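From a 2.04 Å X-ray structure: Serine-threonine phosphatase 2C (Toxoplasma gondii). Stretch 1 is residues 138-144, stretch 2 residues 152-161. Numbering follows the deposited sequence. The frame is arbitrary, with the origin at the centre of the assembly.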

# COMPACT_ATOMS: atom_id res chain seq x y z
N SER A 138 7.86 -2.72 6.22
CA SER A 138 6.69 -3.03 5.41
C SER A 138 6.43 -1.96 4.35
O SER A 138 6.67 -0.76 4.58
CB SER A 138 5.44 -3.17 6.30
OG SER A 138 4.28 -3.46 5.54
N THR A 139 5.98 -2.39 3.18
CA THR A 139 5.64 -1.44 2.14
C THR A 139 4.21 -1.05 2.49
O THR A 139 3.62 -1.56 3.45
CB THR A 139 5.53 -2.09 0.76
OG1 THR A 139 4.42 -3.00 0.78
CG2 THR A 139 6.80 -2.83 0.39
N SER A 140 3.65 -0.15 1.70
CA SER A 140 2.29 0.28 1.89
C SER A 140 1.69 0.93 0.66
O SER A 140 2.35 1.70 -0.03
CB SER A 140 2.21 1.26 3.07
OG SER A 140 0.93 1.86 3.14
N VAL A 141 0.45 0.56 0.37
CA VAL A 141 -0.33 1.17 -0.70
C VAL A 141 -1.65 1.38 -0.01
O VAL A 141 -2.26 0.43 0.49
CB VAL A 141 -0.58 0.25 -1.93
CG1 VAL A 141 0.64 0.21 -2.80
CG2 VAL A 141 -1.01 -1.13 -1.48
N THR A 142 -2.09 2.63 0.06
CA THR A 142 -3.35 2.94 0.71
C THR A 142 -4.22 3.79 -0.20
O THR A 142 -3.72 4.46 -1.10
CB THR A 142 -3.14 3.70 2.04
OG1 THR A 142 -2.43 4.91 1.79
CG2 THR A 142 -2.38 2.83 3.04
N ALA A 143 -5.52 3.75 0.03
CA ALA A 143 -6.47 4.52 -0.75
C ALA A 143 -7.56 5.02 0.17
O ALA A 143 -8.16 4.24 0.91
CB ALA A 143 -7.07 3.67 -1.87
N VAL A 144 -7.81 6.32 0.14
CA VAL A 144 -8.86 6.90 0.97
C VAL A 144 -9.96 7.41 0.05
O VAL A 144 -9.76 8.35 -0.72
CB VAL A 144 -8.29 8.04 1.84
CG1 VAL A 144 -9.42 8.72 2.63
CG2 VAL A 144 -7.25 7.49 2.80
N VAL A 152 -4.68 8.45 -3.01
CA VAL A 152 -3.74 7.33 -3.04
C VAL A 152 -2.41 7.71 -2.39
O VAL A 152 -1.83 8.76 -2.67
CB VAL A 152 -3.46 6.87 -4.49
CG1 VAL A 152 -2.41 5.77 -4.50
CG2 VAL A 152 -4.73 6.35 -5.14
N GLY A 153 -1.93 6.83 -1.53
CA GLY A 153 -0.65 7.05 -0.88
C GLY A 153 0.11 5.74 -0.89
O GLY A 153 -0.50 4.67 -0.94
N HIS A 154 1.44 5.80 -0.87
CA HIS A 154 2.23 4.58 -0.83
C HIS A 154 3.68 4.77 -0.43
O HIS A 154 4.24 5.87 -0.51
CB HIS A 154 2.17 3.82 -2.17
CG HIS A 154 3.26 4.19 -3.13
ND1 HIS A 154 3.26 5.37 -3.84
CD2 HIS A 154 4.36 3.51 -3.53
CE1 HIS A 154 4.32 5.40 -4.64
NE2 HIS A 154 5.00 4.28 -4.47
N LEU A 155 4.27 3.67 0.01
CA LEU A 155 5.66 3.61 0.42
C LEU A 155 6.13 2.23 -0.02
O LEU A 155 5.53 1.22 0.34
CB LEU A 155 5.81 3.70 1.94
CG LEU A 155 5.52 5.01 2.67
CD1 LEU A 155 5.67 4.79 4.17
CD2 LEU A 155 6.47 6.11 2.20
N GLY A 156 7.19 2.17 -0.82
CA GLY A 156 7.69 0.87 -1.22
C GLY A 156 7.37 0.40 -2.62
O GLY A 156 7.23 1.21 -3.53
N ASP A 157 7.25 -0.91 -2.79
CA ASP A 157 6.98 -1.45 -4.11
C ASP A 157 5.70 -2.24 -4.28
O ASP A 157 5.60 -3.08 -5.16
CB ASP A 157 8.17 -2.28 -4.60
CG ASP A 157 8.55 -3.35 -3.61
OD1 ASP A 157 7.73 -3.68 -2.73
OD2 ASP A 157 9.67 -3.87 -3.72
N SER A 158 4.72 -2.00 -3.41
CA SER A 158 3.42 -2.63 -3.57
C SER A 158 2.75 -1.62 -4.51
O SER A 158 3.16 -0.46 -4.56
CB SER A 158 2.65 -2.70 -2.25
OG SER A 158 3.19 -3.70 -1.41
N ARG A 159 1.72 -2.04 -5.25
CA ARG A 159 1.10 -1.12 -6.20
C ARG A 159 -0.42 -1.12 -6.24
O ARG A 159 -1.08 -2.06 -5.80
CB ARG A 159 1.60 -1.42 -7.61
CG ARG A 159 3.10 -1.42 -7.78
CD ARG A 159 3.48 -1.93 -9.16
NE ARG A 159 4.91 -1.95 -9.37
CZ ARG A 159 5.49 -2.29 -10.52
NH1 ARG A 159 4.73 -2.63 -11.56
NH2 ARG A 159 6.81 -2.28 -10.65
N ILE A 160 -0.96 -0.05 -6.81
CA ILE A 160 -2.40 0.10 -7.01
C ILE A 160 -2.64 0.25 -8.50
O ILE A 160 -2.06 1.12 -9.14
CB ILE A 160 -2.96 1.35 -6.29
CG1 ILE A 160 -2.73 1.25 -4.78
CG2 ILE A 160 -4.45 1.50 -6.59
CD1 ILE A 160 -3.34 2.39 -3.99
N ALA A 161 -3.48 -0.61 -9.06
CA ALA A 161 -3.81 -0.55 -10.49
C ALA A 161 -5.23 -0.01 -10.63
O ALA A 161 -6.07 -0.20 -9.74
CB ALA A 161 -3.69 -1.92 -11.13
O HOH W 1 4.31 0.42 -1.92

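The two stretches pack chiefly as neighbouring antiparallel β-strands, residues 140-144 against 152-155, whose axes run at 171° and approach to 4.5 Å. Four backbone hydrogen bonds join them, in two reciprocal pairs. Ser 140 N donates to Leu 155 O (2.7 Å) and Leu 155 N to Ser 140 O (2.8 Å); two residues along, Thr 142 N donates to Gly 153 O (2.8 Å) and Gly 153 N to Thr 142 O (3.0 Å). The Thr 142-Gly 153 pair is nearly linear, with N-H...O angles of 176° and 171°. Between and beyond these pairs lie the non-hydrogen-bonded pairs Val 141-His 154 and Ala 143-Val 152, where the strands draw closer and α-carbons supply weaker C-H...O contacts: Val 141 CA lies 3.5 Å from Gly 153 O, and Val 152 CA the same distance from Thr 142 O.

At the Ser 140 end of the paired strands, a side-chain bond and a water add to the polar contact. Thr 139 OG1 and Ser 158 OG form a short hydrogen bond of 2.6 Å, tying the residue before the first strand to the loop that contains Gly 156. Water 1 accepts a hydrogen bond from Ser 158 N (2.9 Å) and lies 3.0 Å from Ser 140 O, within reach of a bond to it.

Apolar packing occupies the face bearing Val 141 and Ala 143. Ile 160, from the strand after the loop, points toward this face, its CG1 3.7 Å from Val 141 CB and its CD1 4.5 Å from Ala 143 CB. Val 141 CG1 also packs against Ser 158 CB at 3.6 Å.

At the turn, Gly 156 has phi/psi of 104/-149°, a conformation that calls for glycine: a β-carbon would jam against the preceding carbonyl oxygen and also clash with Thr 139 CB.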